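Local coordinates for protein NADP-dependent glyceraldehyde-3-phosphate dehydrogenase (Bacillus halodurans, PDB 3PRL) that probably catalyses the NADP-dependent, non-phosphorylating oxidation of glyceraldehyde 3-phosphate to 3-phosphoglycerate, at residues 271-276 with 419-424; 265-270 with 298-303. All blocks are in the same frame, centred on the assembly; numbering follows the deposited sequence.

Interaction 1: 271-276 with 419-424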
# COMPACT_ATOMS: atom_id res chain seq x y z
N ASP D 271 7.59 -14.75 35.83
CA ASP D 271 6.77 -13.58 36.07
C ASP D 271 5.46 -13.60 35.27
O ASP D 271 5.12 -12.64 34.58
CB ASP D 271 7.58 -12.30 35.76
CG ASP D 271 8.11 -12.27 34.33
OD1 ASP D 271 8.25 -13.36 33.73
OD2 ASP D 271 8.39 -11.17 33.82
N ALA D 272 4.71 -14.70 35.36
CA ALA D 272 3.49 -14.85 34.58
C ALA D 272 2.26 -14.88 35.46
O ALA D 272 2.29 -15.42 36.57
CB ALA D 272 3.56 -16.10 33.72
N ASP D 273 1.18 -14.29 34.96
CA ASP D 273 -0.12 -14.44 35.60
C ASP D 273 -0.58 -15.86 35.29
O ASP D 273 -1.02 -16.16 34.18
CB ASP D 273 -1.13 -13.40 35.08
CG ASP D 273 -2.55 -13.64 35.60
OD1 ASP D 273 -2.86 -14.77 36.04
OD2 ASP D 273 -3.37 -12.70 35.57
N LEU D 274 -0.45 -16.73 36.29
CA LEU D 274 -0.69 -18.16 36.11
C LEU D 274 -2.17 -18.53 36.05
O LEU D 274 -2.50 -19.64 35.63
CB LEU D 274 0.04 -18.96 37.19
CG LEU D 274 1.54 -18.69 37.39
CD1 LEU D 274 1.98 -19.10 38.78
CD2 LEU D 274 2.39 -19.38 36.33
N LYS D 275 -3.04 -17.62 36.46
CA LYS D 275 -4.48 -17.84 36.34
C LYS D 275 -4.91 -17.71 34.87
O LYS D 275 -5.50 -18.64 34.32
CB LYS D 275 -5.28 -16.87 37.22
CG LYS D 275 -5.39 -17.30 38.69
CD LYS D 275 -6.12 -18.64 38.83
CE LYS D 275 -6.12 -19.12 40.28
NZ LYS D 275 -6.74 -20.47 40.41
N LEU D 276 -4.58 -16.57 34.27
CA LEU D 276 -4.80 -16.30 32.84
C LEU D 276 -4.09 -17.30 31.92
O LEU D 276 -4.67 -17.80 30.94
CB LEU D 276 -4.38 -14.86 32.50
CG LEU D 276 -4.51 -14.29 31.08
CD1 LEU D 276 -5.93 -14.46 30.51
CD2 LEU D 276 -4.10 -12.81 31.05
N PHE D 419 4.18 -16.59 27.81
CA PHE D 419 3.49 -16.05 28.98
C PHE D 419 4.46 -15.40 29.99
O PHE D 419 5.39 -16.05 30.50
CB PHE D 419 2.65 -17.14 29.63
CG PHE D 419 1.48 -17.58 28.79
CD1 PHE D 419 0.26 -16.92 28.87
CD2 PHE D 419 1.59 -18.68 27.94
CE1 PHE D 419 -0.84 -17.33 28.11
CE2 PHE D 419 0.50 -19.10 27.16
CZ PHE D 419 -0.72 -18.42 27.25
N THR D 420 4.24 -14.11 30.25
CA THR D 420 5.20 -13.24 30.93
C THR D 420 4.52 -11.90 31.19
O THR D 420 3.60 -11.51 30.47
CB THR D 420 6.40 -12.89 30.01
OG1 THR D 420 6.57 -13.91 29.02
CG2 THR D 420 7.67 -12.74 30.81
N LYS D 421 4.99 -11.18 32.21
CA LYS D 421 4.60 -9.79 32.37
C LYS D 421 5.62 -8.90 31.66
O LYS D 421 5.37 -7.72 31.42
CB LYS D 421 4.50 -9.39 33.84
CG LYS D 421 3.67 -10.34 34.71
CD LYS D 421 2.18 -10.20 34.51
CE LYS D 421 1.46 -10.58 35.80
NZ LYS D 421 0.10 -9.97 35.86
N ASP D 422 6.77 -9.49 31.34
CA ASP D 422 7.86 -8.77 30.68
C ASP D 422 7.68 -8.78 29.16
O ASP D 422 8.27 -9.62 28.46
CB ASP D 422 9.20 -9.39 31.07
CG ASP D 422 10.38 -8.53 30.68
OD1 ASP D 422 10.26 -7.72 29.73
OD2 ASP D 422 11.44 -8.66 31.32
N THR D 423 6.86 -7.85 28.66
CA THR D 423 6.48 -7.79 27.24
C THR D 423 7.65 -7.69 26.25
O THR D 423 7.69 -8.45 25.29
CB THR D 423 5.49 -6.64 26.97
OG1 THR D 423 4.24 -6.92 27.60
CG2 THR D 423 5.26 -6.46 25.46
N ASP D 424 8.58 -6.76 26.48
CA ASP D 424 9.74 -6.64 25.59
C ASP D 424 10.46 -7.99 25.43
O ASP D 424 10.74 -8.41 24.32
CB ASP D 424 10.71 -5.55 26.04
CG ASP D 424 10.09 -4.15 25.99
OD1 ASP D 424 9.15 -3.93 25.19
OD2 ASP D 424 10.54 -3.27 26.77
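Two strand-to-helix turns at the ends of adjacent parallel strands meet here, Asp-271 and Ala-272 lying against Phe-419, Thr-420 and Lys-421; each turn runs into a helix capped by an aspartate. The CG of Asp-271 sits between its backbone N and carbonyl carbon (chi1 58°), which turns the carboxylate to Thr-420, where OD1 presses on CG2 at 3.0 Å. That same OD1 is engaged in a salt bridge with Arg-425, while OD2 rests 3.4 Å from Asp-422 CB, the two carboxylate planes standing 84° apart. The methyl of Ala-272 lies 3.7 Å from Phe-419 O. A weak hydrogen bond from Lys-421 N to Asp-271 O is the one backbone hydrogen bond between the segments, and the oxygen's position is doubtful. Asp-273 OD1 caps its helix, accepting from Leu-276 N (3.1 Å) above the carboxylate plane and weakly from Lys-275 N. Lys-421 NZ stays 4.4 Å from Asp-273 OD2, too far for direct pairing, yet its charge would probably favour the ionised form of the capping carboxylate. Beyond the turns, Phe-419 packs on helix 274-286, Leu-274 on helix 303-317, and Thr-423 touches Thr-423 of the second subunit at the start of helix 423-431.

Interaction 2: 265-270 with 298-303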
# COMPACT_ATOMS: atom_id res chain seq x y z
N PRO D 265 3.79 -24.75 21.17
CA PRO D 265 4.20 -24.71 22.57
C PRO D 265 3.56 -23.57 23.34
O PRO D 265 3.25 -22.51 22.77
CB PRO D 265 5.70 -24.47 22.50
CG PRO D 265 5.90 -23.74 21.17
CD PRO D 265 4.87 -24.33 20.25
N ALA D 266 3.35 -23.80 24.63
CA ALA D 266 3.03 -22.73 25.54
C ALA D 266 4.28 -22.55 26.38
O ALA D 266 4.77 -23.50 26.97
CB ALA D 266 1.86 -23.10 26.40
N ILE D 267 4.81 -21.33 26.39
CA ILE D 267 5.97 -21.02 27.22
C ILE D 267 5.51 -20.16 28.39
O ILE D 267 4.89 -19.11 28.18
CB ILE D 267 7.07 -20.33 26.40
CG1 ILE D 267 7.43 -21.22 25.19
CG2 ILE D 267 8.27 -20.02 27.28
CD1 ILE D 267 8.55 -20.70 24.29
N VAL D 268 5.78 -20.64 29.60
CA VAL D 268 5.38 -19.96 30.84
C VAL D 268 6.63 -19.63 31.68
O VAL D 268 7.27 -20.51 32.24
CB VAL D 268 4.37 -20.81 31.64
CG1 VAL D 268 3.57 -19.94 32.59
CG2 VAL D 268 3.41 -21.56 30.70
N LEU D 269 6.98 -18.34 31.72
CA LEU D 269 8.11 -17.86 32.52
C LEU D 269 7.70 -17.50 33.95
O LEU D 269 6.51 -17.47 34.26
CB LEU D 269 8.81 -16.67 31.84
CG LEU D 269 9.47 -16.92 30.47
CD1 LEU D 269 10.13 -15.64 29.93
CD2 LEU D 269 10.46 -18.08 30.53
N ASP D 270 8.69 -17.25 34.81
CA ASP D 270 8.48 -16.99 36.25
C ASP D 270 7.49 -15.85 36.57
O ASP D 270 6.66 -15.98 37.49
CB ASP D 270 9.85 -16.78 36.94
CG ASP D 270 9.77 -15.94 38.22
OD1 ASP D 270 8.71 -15.89 38.89
OD2 ASP D 270 10.82 -15.35 38.58
N ARG D 298 1.78 -28.42 23.97
CA ARG D 298 3.05 -28.56 24.69
C ARG D 298 3.17 -27.41 25.68
O ARG D 298 3.05 -26.25 25.28
CB ARG D 298 4.22 -28.41 23.71
CG ARG D 298 4.79 -29.67 23.12
CD ARG D 298 6.15 -29.35 22.51
NE ARG D 298 6.08 -28.51 21.30
CZ ARG D 298 7.11 -28.26 20.50
NH1 ARG D 298 8.32 -28.77 20.76
NH2 ARG D 298 6.94 -27.49 19.42
N VAL D 299 3.42 -27.71 26.95
CA VAL D 299 3.75 -26.64 27.89
C VAL D 299 5.20 -26.75 28.37
O VAL D 299 5.55 -27.66 29.11
CB VAL D 299 2.82 -26.59 29.11
CG1 VAL D 299 3.20 -25.41 30.01
CG2 VAL D 299 1.35 -26.50 28.70
N PHE D 300 6.03 -25.80 27.95
CA PHE D 300 7.33 -25.61 28.59
C PHE D 300 7.12 -24.60 29.72
O PHE D 300 6.86 -23.42 29.46
CB PHE D 300 8.37 -25.07 27.61
CG PHE D 300 8.59 -25.94 26.40
CD1 PHE D 300 9.29 -27.13 26.49
CD2 PHE D 300 8.10 -25.55 25.15
CE1 PHE D 300 9.51 -27.92 25.37
CE2 PHE D 300 8.30 -26.33 24.03
CZ PHE D 300 9.01 -27.52 24.13
N VAL D 301 7.22 -25.05 30.97
CA VAL D 301 6.99 -24.17 32.12
C VAL D 301 8.23 -24.09 33.02
O VAL D 301 8.81 -25.11 33.38
CB VAL D 301 5.73 -24.60 32.95
CG1 VAL D 301 5.87 -26.01 33.49
CG2 VAL D 301 5.46 -23.61 34.07
N GLN D 302 8.62 -22.87 33.38
CA GLN D 302 9.79 -22.67 34.23
C GLN D 302 9.60 -23.38 35.57
O GLN D 302 8.49 -23.42 36.10
CB GLN D 302 10.07 -21.19 34.45
CG GLN D 302 11.53 -20.89 34.67
CD GLN D 302 11.80 -19.47 35.05
OE1 GLN D 302 12.03 -18.62 34.19
NE2 GLN D 302 11.78 -19.19 36.35
N ASP D 303 10.69 -23.94 36.10
CA ASP D 303 10.63 -24.71 37.35
C ASP D 303 10.09 -23.95 38.57
O ASP D 303 9.27 -24.49 39.33
CB ASP D 303 11.98 -25.39 37.67
CG ASP D 303 13.17 -24.47 37.46
OD1 ASP D 303 13.43 -23.58 38.30
OD2 ASP D 303 13.89 -24.68 36.46
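Ala-266 and Val-268 each use both N and O to join two parallel strands, bonding to Arg-298 O, Phe-300 N, Phe-300 O and Gln-302 N. Ala-266 N gives to Arg-298 O (2.6 Å), Phe-300 N to Ala-266 O on a more bent path, Val-268 N to Phe-300 O (3.0 Å), and Gln-302 N to Val-268 O, the straightest at 172°. CA-H...O contacts from Pro-265, Val-299 and Ile-267 reinforce these bonds.

The strands, inclined by 17°, are the first and last elements of a beta-alpha-beta crossover whose helix, 274-286, covers Ala-266, Val-268 and Val-299, while helix 303-317 covers Val-301 and shares Val-268 through Leu-309. On that face Val-268 CG2 meets Val-299 CG1 at 3.9 Å, and Val-268 CB lies against Val-301 CG2. Pro-265, Ile-267, Arg-298 and Phe-300 share the other face, where helix 400-409 packs on Pro-265, Ile-267 and Phe-300. There Pro-265 CB touches the edge of the Phe-300 ring, 3.5 Å from CE2, close to the ring plane. The Arg-298 side chain runs beside Pro-265, and its NH2 donates to Lys-263 O.

At the end of strand 298-302 the Gln-302 amide packs on carbons of the loop that follows strand 265-268. With CG anti to the backbone N (chi1 -151°) and the chain extended beyond it, Gln-302 reaches across to the loop residues Leu-269 and Asp-270, setting NE2 3.1 Å from Asp-270 CB and OE1 4.0 Å from Leu-269 CD2. NE2 also has a weak hydrogen bond to Ser-304 OG. An alanine here would keep the backbone bond to Val-268 but would probably take away the cover that the amide gives Asp-270 CB and leave Ser-304 OG without that weak bond. Asp-270 N, buried beside the amide, finds no hydrogen-bonding partner.

Of the elements in these contacts, strand 264-268 comes first in the chain, which then turns through 271-273 into helix 274-286 and returns along strand 296-302, so interaction 2 closes a short loop of 27 residues. Interaction 1 closes a much longer one, from the turn after the first strand to residues 419-424. Their segments alternate along the chain, so the two closures cross. Strand 264-268 pairs in parallel with 296-302 and with 415-419, so it lies between them; Phe-419 N probably donates to Ile-267 O at 2.6 Å, and Phe-419 O probably accepts from Leu-269 N. Leu-274 CD2 packing on Val-268 CG1 joins helix start to sheet.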